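Local coordinates for aspartate aminotransferase (Plasmodium falciparum, PDB 3K7Y), which catalyses the reversible pyridoxal phosphate-dependent transfer of an amino group between L-aspartate and 2-oxoglutarate, giving oxaloacetate and L-glutamate, at the interface of chains A and B. Sequence-based numbering; all coordinates share one arbitrary frame. Chains: chain A/B, Aspartate aminotransferase.

Contact 1: the interface of chains A and B. Residues chain A 38, 248-249, 254, 257; chain B 68.
B:Tyr68 enters the pyridoxal phosphate pocket of chain A and turns one ring face to the edge of A:Tyr254. The two ring planes are 79° apart and their centroids 5.4 Å apart, an edge-to-face pair in which A:Tyr254 supplies the edge: its CD1 lies 3.8 Å from CZ of B:Tyr68. The methylene CB of the same A:Tyr254 sits over the centre of the B:Tyr68 face, so one face is covered by both the ring edge and the root of the side chain. A:Ser248 O lies over the centre of one A:Tyr254 face, a second-shell contact that may help fix the tilt of that ring. A:Val38 slides past in the opposite direction on the A:Tyr254 side of the ring, CG1 4.0 Å from B:Tyr68 CD2. The A:Arg257 guanidinium, turned 83° to the ring, brings NH1 to the CE1 edge, in the ring plane. A:Lys249, the lysine that carries the cofactor as an aldimine in this family, bends at chi2 (89°) and then runs extended, crossing B:Tyr68 at about a right angle. Each active site thus borrows a tyrosine from the other subunit. In the ring plane of B:Tyr68, A:Lys249 NZ donates a hydrogen bond of 2.8 Å to the phenol OH.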
ATOM      1  N   VAL A  38      17.863   6.910   4.898  1.00 86.50           N
ATOM      2  CA  VAL A  38      18.342   6.919   3.510  1.00 88.06           C
ATOM      3  C   VAL A  38      19.864   6.924   3.414  1.00 90.12           C
ATOM      4  O   VAL A  38      20.558   7.215   4.389  1.00 90.64           O
ATOM      5  CB  VAL A  38      17.748   8.110   2.685  1.00 88.24           C
ATOM      6  CG1 VAL A  38      16.280   8.288   2.987  1.00 87.13           C
ATOM      7  CG2 VAL A  38      18.503   9.412   2.941  1.00 89.17           C
ATOM      8  N   SER A 248      14.255  -0.893  -0.820  1.00 55.49           N
ATOM      9  CA  SER A 248      14.297   0.537  -0.635  1.00 56.82           C
ATOM     10  C   SER A 248      15.711   1.053  -0.679  1.00 58.60           C
ATOM     11  O   SER A 248      15.934   2.140  -1.216  1.00 59.79           O
ATOM     12  CB  SER A 248      13.594   0.973   0.634  1.00 56.04           C
ATOM     13  OG  SER A 248      12.251   1.312   0.329  1.00 57.28           O
ATOM     14  N   LYS A 249      16.659   0.264  -0.163  1.00 59.43           N
ATOM     15  CA  LYS A 249      18.082   0.643  -0.188  1.00 61.75           C
ATOM     16  C   LYS A 249      18.943  -0.065  -1.255  1.00 63.29           C
ATOM     17  O   LYS A 249      19.815   0.556  -1.862  1.00 64.31           O
ATOM     18  CB  LYS A 249      18.695   0.511   1.197  1.00 61.78           C
ATOM     19  CG  LYS A 249      18.250   1.606   2.159  1.00 63.00           C
ATOM     20  CD  LYS A 249      16.967   1.252   2.930  1.00 64.11           C
ATOM     21  CE  LYS A 249      16.611   2.354   3.930  1.00 65.42           C
ATOM     22  NZ  LYS A 249      15.325   2.121   4.646  1.00 63.69           N
ATOM     23  N   TYR A 254      13.386   4.230  -2.808  1.00 63.05           N
ATOM     24  CA  TYR A 254      12.820   4.564  -1.522  1.00 62.02           C
ATOM     25  C   TYR A 254      11.299   4.738  -1.606  1.00 61.59           C
ATOM     26  O   TYR A 254      10.535   3.877  -1.135  1.00 60.50           O
ATOM     27  CB  TYR A 254      13.542   5.768  -0.928  1.00 63.10           C
ATOM     28  CG  TYR A 254      15.012   5.473  -0.637  1.00 63.80           C
ATOM     29  CD1 TYR A 254      15.405   4.905   0.576  1.00 63.47           C
ATOM     30  CD2 TYR A 254      16.001   5.748  -1.575  1.00 64.04           C
ATOM     31  CE1 TYR A 254      16.746   4.629   0.842  1.00 62.92           C
ATOM     32  CE2 TYR A 254      17.329   5.477  -1.318  1.00 64.30           C
ATOM     33  CZ  TYR A 254      17.700   4.922  -0.110  1.00 63.88           C
ATOM     34  OH  TYR A 254      19.032   4.657   0.138  1.00 65.07           O
ATOM     35  N   ARG A 257       8.324   2.167  -2.750  1.00 58.77           N
ATOM     36  CA  ARG A 257       7.868   1.166  -1.777  1.00 57.16           C
ATOM     37  C   ARG A 257       7.953  -0.245  -2.340  1.00 57.77           C
ATOM     38  O   ARG A 257       6.965  -0.989  -2.299  1.00 58.45           O
ATOM     39  CB  ARG A 257       6.459   1.467  -1.268  1.00 55.67           C
ATOM     40  CG  ARG A 257       6.176   2.938  -1.027  1.00 54.49           C
ATOM     41  CD  ARG A 257       7.069   3.542   0.047  1.00 52.12           C
ATOM     42  NE  ARG A 257       6.915   2.842   1.317  1.00 48.68           N
ATOM     43  CZ  ARG A 257       7.808   2.003   1.840  1.00 46.39           C
ATOM     44  NH1 ARG A 257       8.974   1.757   1.222  1.00 44.05           N
ATOM     45  NH2 ARG A 257       7.531   1.417   2.998  1.00 42.39           N
TER
ATOM     46  N   TYR B  68      11.389   8.837  -0.117  1.00 66.90           N
ATOM     47  CA  TYR B  68      10.265   8.550   0.753  1.00 65.96           C
ATOM     48  C   TYR B  68       9.365   9.781   0.869  1.00 67.39           C
ATOM     49  O   TYR B  68       9.875  10.897   1.046  1.00 68.69           O
ATOM     50  CB  TYR B  68      10.774   8.267   2.163  1.00 65.33           C
ATOM     51  CG  TYR B  68      11.399   6.933   2.432  1.00 63.52           C
ATOM     52  CD1 TYR B  68      10.828   5.760   1.963  1.00 62.25           C
ATOM     53  CD2 TYR B  68      12.547   6.836   3.217  1.00 63.85           C
ATOM     54  CE1 TYR B  68      11.402   4.518   2.244  1.00 61.81           C
ATOM     55  CE2 TYR B  68      13.134   5.596   3.504  1.00 63.29           C
ATOM     56  CZ  TYR B  68      12.546   4.444   3.015  1.00 62.31           C
ATOM     57  OH  TYR B  68      13.083   3.211   3.286  1.00 62.79           O
TER

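Contact 2: the interface of chains A and B. Residues chain A 111, 115, 142, 284-285; chain B 115, 142, 284-285.
Turned away from its own carbonyl carbon and lying beside the backbone N (chi1 -68°), each Phe285 ring reaches toward the two-fold axis, where CE1 of A:Phe285 and CE1 of B:Phe285 meet at 3.5 Å. The two side chains cross at about a right angle. Arg142 instead starts with CG between backbone N and carbonyl carbon (chi1 46°) and bends at chi3, which brings its guanidinium back to Glu115 of the same chain. There A:Arg142 NH1 forms a salt bridge of 3.2 Å with A:Glu115 OE1, and the pair in chain B does the same. NH2 of each arginine is modelled too close to the partner's Lys284 O, without hydrogen-bond geometry, so this approach is doubtful. B:Phe285 points its ring edge at one face of A:Phe111, with planes 89° apart and CD1 of B:Phe285 3.9 Å from CE2 of A:Phe111; the fit of A:Phe111 against the B:Phe285 backbone is too tight to be exact. A:Glu115 OE1 lies 4.0 Å from B:Phe285 CE1, the carboxylate tilted modestly from the ring plane. A:Glu115 OE1 and B:Glu115 OE1 are 5.4 Å apart; the flanking arginines may ease their repulsion. Water between them is modelled at two nearly coincident positions, so its exact bridging is doubtful. The patch ties the loops at 284-285 to the partner's helix 105-118, whose first residues bind the cofactor, and braces the homodimer at its axis.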
ATOM      1  N   PHE A 111       4.130  -6.213   7.835  1.00 44.97           N
ATOM      2  CA  PHE A 111       2.756  -6.138   8.322  1.00 45.23           C
ATOM      3  C   PHE A 111       1.790  -7.184   7.777  1.00 45.24           C
ATOM      4  O   PHE A 111       1.032  -7.714   8.570  1.00 46.06           O
ATOM      5  CB  PHE A 111       2.182  -4.739   8.204  1.00 45.10           C
ATOM      6  CG  PHE A 111       1.210  -4.566   7.109  1.00 45.81           C
ATOM      7  CD1 PHE A 111       1.515  -3.751   6.037  1.00 47.25           C
ATOM      8  CD2 PHE A 111      -0.046  -5.170   7.173  1.00 47.03           C
ATOM      9  CE1 PHE A 111       0.579  -3.539   5.024  1.00 49.19           C
ATOM     10  CE2 PHE A 111      -0.983  -4.980   6.180  1.00 47.70           C
ATOM     11  CZ  PHE A 111      -0.674  -4.164   5.095  1.00 48.82           C
ATOM     12  N   GLU A 115      -0.296  -9.719  10.071  1.00 49.96           N
ATOM     13  CA  GLU A 115      -1.732  -9.938   9.911  1.00 51.96           C
ATOM     14  C   GLU A 115      -1.951 -11.422   9.684  1.00 53.47           C
ATOM     15  O   GLU A 115      -2.946 -11.983  10.138  1.00 54.00           O
ATOM     16  CB  GLU A 115      -2.349  -9.111   8.769  1.00 51.18           C
ATOM     17  CG  GLU A 115      -2.521  -7.632   9.042  1.00 52.26           C
ATOM     18  CD  GLU A 115      -3.378  -7.301  10.269  1.00 57.50           C
ATOM     19  OE1 GLU A 115      -3.754  -6.114  10.430  1.00 59.78           O
ATOM     20  OE2 GLU A 115      -3.678  -8.195  11.095  1.00 60.14           O
ATOM     21  N   ARG A 142      -0.817  -4.561  17.506  1.00 53.26           N
ATOM     22  CA  ARG A 142      -1.878  -5.561  17.223  1.00 53.22           C
ATOM     23  C   ARG A 142      -2.007  -6.679  18.243  1.00 54.51           C
ATOM     24  O   ARG A 142      -2.476  -7.777  17.929  1.00 54.66           O
ATOM     25  CB  ARG A 142      -1.887  -6.078  15.778  1.00 52.03           C
ATOM     26  CG  ARG A 142      -0.584  -6.461  15.189  1.00 50.33           C
ATOM     27  CD  ARG A 142      -0.686  -6.432  13.671  1.00 47.51           C
ATOM     28  NE  ARG A 142      -0.149  -5.197  13.124  1.00 47.35           N
ATOM     29  CZ  ARG A 142      -0.115  -4.898  11.825  1.00 48.13           C
ATOM     30  NH1 ARG A 142      -0.609  -5.739  10.921  1.00 47.43           N
ATOM     31  NH2 ARG A 142       0.397  -3.740  11.430  1.00 47.18           N
ATOM     32  N   LYS A 284      -8.813  -6.915   2.685  1.00 56.81           N
ATOM     33  CA  LYS A 284      -9.384  -6.052   3.726  1.00 56.86           C
ATOM     34  C   LYS A 284      -8.456  -4.871   3.998  1.00 55.70           C
ATOM     35  O   LYS A 284      -8.594  -4.215   5.034  1.00 55.90           O
ATOM     36  CB  LYS A 284      -9.611  -6.800   5.038  1.00 56.97           C
ATOM     37  CG  LYS A 284      -9.584  -8.305   4.910  1.00 59.46           C
ATOM     38  CD  LYS A 284      -9.769  -9.007   6.247  1.00 61.79           C
ATOM     39  CE  LYS A 284     -10.311 -10.421   6.019  1.00 63.70           C
ATOM     40  NZ  LYS A 284     -10.655 -11.194   7.261  1.00 65.73           N
ATOM     41  N   PHE A 285      -7.517  -4.607   3.085  1.00 54.51           N
ATOM     42  CA  PHE A 285      -6.620  -3.461   3.198  1.00 53.61           C
ATOM     43  C   PHE A 285      -6.538  -2.630   1.901  1.00 54.41           C
ATOM     44  O   PHE A 285      -7.191  -1.579   1.793  1.00 55.56           O
ATOM     45  CB  PHE A 285      -5.234  -3.898   3.718  1.00 52.26           C
ATOM     46  CG  PHE A 285      -5.255  -4.373   5.147  1.00 51.80           C
ATOM     47  CD1 PHE A 285      -5.393  -3.462   6.200  1.00 53.05           C
ATOM     48  CD2 PHE A 285      -5.186  -5.724   5.450  1.00 51.28           C
ATOM     49  CE1 PHE A 285      -5.459  -3.899   7.537  1.00 51.82           C
ATOM     50  CE2 PHE A 285      -5.247  -6.166   6.777  1.00 50.65           C
ATOM     51  CZ  PHE A 285      -5.383  -5.245   7.819  1.00 50.63           C
TER
ATOM     52  N   GLU B 115      -9.600   2.368   9.909  1.00 49.96           N
ATOM     53  CA  GLU B 115      -8.617   2.251  10.985  1.00 51.96           C
ATOM     54  C   GLU B 115      -8.706   3.506  11.831  1.00 53.47           C
ATOM     55  O   GLU B 115      -8.538   3.453  13.047  1.00 54.00           O
ATOM     56  CB  GLU B 115      -7.182   2.032  10.474  1.00 51.18           C
ATOM     57  CG  GLU B 115      -6.877   0.652   9.932  1.00 52.26           C
ATOM     58  CD  GLU B 115      -7.118  -0.495  10.921  1.00 57.50           C
ATOM     59  OE1 GLU B 115      -6.678  -1.634  10.630  1.00 59.78           O
ATOM     60  OE2 GLU B 115      -7.753  -0.295  11.983  1.00 60.14           O
ATOM     61  N   ARG B 142     -13.238  -5.879  10.870  1.00 53.26           N
ATOM     62  CA  ARG B 142     -12.614  -5.203  12.037  1.00 53.22           C
ATOM     63  C   ARG B 142     -13.559  -4.882  13.183  1.00 54.51           C
ATOM     64  O   ARG B 142     -13.321  -3.956  13.964  1.00 54.66           O
ATOM     65  CB  ARG B 142     -11.708  -4.020  11.671  1.00 52.03           C
ATOM     66  CG  ARG B 142     -12.227  -3.055  10.675  1.00 50.33           C
ATOM     67  CD  ARG B 142     -11.064  -2.295  10.052  1.00 47.51           C
ATOM     68  NE  ARG B 142     -10.692  -2.856   8.763  1.00 47.35           N
ATOM     69  CZ  ARG B 142      -9.703  -2.394   7.998  1.00 48.13           C
ATOM     70  NH1 ARG B 142      -8.957  -1.367   8.394  1.00 47.43           N
ATOM     71  NH2 ARG B 142      -9.444  -2.980   6.835  1.00 47.18           N
ATOM     72  N   LYS B 284       1.929   1.802  11.213  1.00 56.81           N
ATOM     73  CA  LYS B 284       1.778   0.403  11.630  1.00 56.86           C
ATOM     74  C   LYS B 284       1.297  -0.447  10.456  1.00 55.70           C
ATOM     75  O   LYS B 284       0.815  -1.562  10.670  1.00 55.90           O
ATOM     76  CB  LYS B 284       0.786   0.245  12.779  1.00 56.97           C
ATOM     77  CG  LYS B 284       0.463   1.531  13.505  1.00 59.46           C
ATOM     78  CD  LYS B 284      -0.562   1.333  14.611  1.00 61.79           C
ATOM     79  CE  LYS B 284      -0.422   2.449  15.652  1.00 63.70           C
ATOM     80  NZ  LYS B 284      -1.296   2.318  16.867  1.00 65.73           N
ATOM     81  N   PHE B 285       1.416   0.075   9.232  1.00 54.51           N
ATOM     82  CA  PHE B 285       1.059  -0.669   8.028  1.00 53.61           C
ATOM     83  C   PHE B 285       2.156  -0.625   6.946  1.00 54.41           C
ATOM     84  O   PHE B 285       2.932  -1.584   6.805  1.00 55.56           O
ATOM     85  CB  PHE B 285      -0.323  -0.229   7.501  1.00 52.26           C
ATOM     86  CG  PHE B 285      -1.460  -0.615   8.409  1.00 51.80           C
ATOM     87  CD1 PHE B 285      -1.886  -1.944   8.495  1.00 53.05           C
ATOM     88  CD2 PHE B 285      -2.078   0.328   9.216  1.00 51.28           C
ATOM     89  CE1 PHE B 285      -2.918  -2.323   9.376  1.00 51.82           C
ATOM     90  CE2 PHE B 285      -3.108  -0.039  10.091  1.00 50.65           C
ATOM     91  CZ  PHE B 285      -3.525  -1.371  10.165  1.00 50.63           C
TER
HETATM   92  O   HOH W   1      -5.327  -4.440  11.700  0.50 30.90           O
HETATM   93  O   HOH W   2      -6.133  -4.072  11.436  0.50 30.90           O

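Contact 3: the interface of chains A and B. Residues chain A 276-277, 280; chain B 11, 137.
This is a homodimer contact in which the N-terminal segment of one subunit reaches across to lie on a helix of the other, which would fasten the two chains together away from their active sites. B:Ile11, in an extended stretch, rests on helix 268-283 of chain A, which offers A:Asn276, A:Asn277 and A:Phe280. The CG1 branch of the isoleucine lies above the plane of the A:Phe280 ring, just outside its CG-CD2 rim, at 4.0 Å from CD2 and 4.1 Å from CG of that phenylalanine. Beyond it, the tip methyl CD1 of B:Ile11 reaches the side-chain amide of A:Asn277, 3.8 Å from CG, crossing that side chain at about a right angle. A:Asn276 comes nearest with its backbone C, 4.1 Å from B:Ile11 CD1. A:Phe280 has CG opposite the backbone N (chi1 -174°), which directs the ring off the helix between B:Ile11 and B:Asn137. From beyond the other face, off the far rim, B:Asn137 of helix 133-140 approaches loosely, its OD1 4.5 Å from A:Phe280 CZ. Among these residues the packing is chiefly apolar, centred on B:Ile11, and it anchors the N-terminal arm of each subunit on its neighbour, a feature typical of this aminotransferase family that likely supports the dimer.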
ATOM      1  N   ASN A 276      -4.112 -18.084  -1.202  1.00 69.41           N
ATOM      2  CA  ASN A 276      -5.495 -17.632  -1.033  1.00 69.76           C
ATOM      3  C   ASN A 276      -5.713 -16.885   0.281  1.00 67.81           C
ATOM      4  O   ASN A 276      -6.352 -15.833   0.292  1.00 67.72           O
ATOM      5  CB  ASN A 276      -6.497 -18.784  -1.195  1.00 72.23           C
ATOM      6  CG  ASN A 276      -6.810 -19.110  -2.676  1.00 75.80           C
ATOM      7  OD1 ASN A 276      -6.797 -18.235  -3.544  1.00 77.42           O
ATOM      8  ND2 ASN A 276      -7.109 -20.377  -2.953  1.00 79.69           N
ATOM      9  N   ASN A 277      -5.158 -17.411   1.372  1.00 66.61           N
ATOM     10  CA  ASN A 277      -5.127 -16.698   2.652  1.00 64.80           C
ATOM     11  C   ASN A 277      -4.523 -15.300   2.532  1.00 62.68           C
ATOM     12  O   ASN A 277      -5.048 -14.334   3.090  1.00 61.94           O
ATOM     13  CB  ASN A 277      -4.336 -17.478   3.697  1.00 64.61           C
ATOM     14  CG  ASN A 277      -4.926 -18.849   3.984  1.00 67.18           C
ATOM     15  OD1 ASN A 277      -4.475 -19.872   3.441  1.00 68.33           O
ATOM     16  ND2 ASN A 277      -5.920 -18.881   4.863  1.00 68.32           N
ATOM     17  N   PHE A 280      -6.734 -13.022   0.370  1.00 62.53           N
ATOM     18  CA  PHE A 280      -7.801 -12.731   1.282  1.00 62.52           C
ATOM     19  C   PHE A 280      -7.402 -11.598   2.222  1.00 60.19           C
ATOM     20  O   PHE A 280      -7.978 -10.508   2.163  1.00 60.43           O
ATOM     21  CB  PHE A 280      -8.146 -13.978   2.072  1.00 63.44           C
ATOM     22  CG  PHE A 280      -9.329 -13.808   2.940  1.00 66.15           C
ATOM     23  CD1 PHE A 280      -9.175 -13.436   4.277  1.00 67.03           C
ATOM     24  CD2 PHE A 280     -10.612 -13.990   2.423  1.00 68.51           C
ATOM     25  CE1 PHE A 280     -10.286 -13.270   5.096  1.00 68.50           C
ATOM     26  CE2 PHE A 280     -11.725 -13.823   3.227  1.00 70.10           C
ATOM     27  CZ  PHE A 280     -11.565 -13.456   4.570  1.00 69.94           C
TER
ATOM     28  N   ILE B  11     -10.384 -20.544   1.791  1.00105.33           N
ATOM     29  CA  ILE B  11     -11.525 -19.633   1.984  1.00105.77           C
ATOM     30  C   ILE B  11     -12.365 -19.352   0.753  1.00106.43           C
ATOM     31  O   ILE B  11     -11.851 -19.183  -0.349  1.00105.89           O
ATOM     32  CB  ILE B  11     -11.094 -18.248   2.548  1.00104.24           C
ATOM     33  CG1 ILE B  11      -9.698 -17.840   2.038  1.00102.96           C
ATOM     34  CG2 ILE B  11     -11.249 -18.207   4.071  1.00104.79           C
ATOM     35  CD1 ILE B  11      -8.515 -18.544   2.696  1.00103.15           C
ATOM     36  N   ASN B 137     -16.990  -6.432   3.766  1.00 51.51           N
ATOM     37  CA  ASN B 137     -15.814  -7.166   4.258  1.00 51.53           C
ATOM     38  C   ASN B 137     -14.878  -6.284   5.079  1.00 50.55           C
ATOM     39  O   ASN B 137     -14.433  -6.661   6.158  1.00 50.27           O
ATOM     40  CB  ASN B 137     -15.026  -7.827   3.112  1.00 51.54           C
ATOM     41  CG  ASN B 137     -13.938  -8.803   3.621  1.00 52.48           C
ATOM     42  OD1 ASN B 137     -14.247  -9.867   4.162  1.00 56.25           O
ATOM     43  ND2 ASN B 137     -12.680  -8.437   3.452  1.00 49.92           N
TER

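Contact 2 lies at the two-fold axis, with contact 1 about 21 Å from it and contact 3 about 14 Å, measured between centres of C-alpha atoms; contacts 1 and 3 are about 29 Å apart. No residue is common to them, but helix 268-283, which receives the partner's arm in contact 3, ends just before the loop residues 284-285 of contact 2. Helix 105-118 links contact 2 to the cofactor pocket of contact 1 by way of its first turn. Symmetry repeats contacts 1 and 3 with the chains exchanged, so dimerisation joins arm anchoring, axial packing and the completion of both active sites.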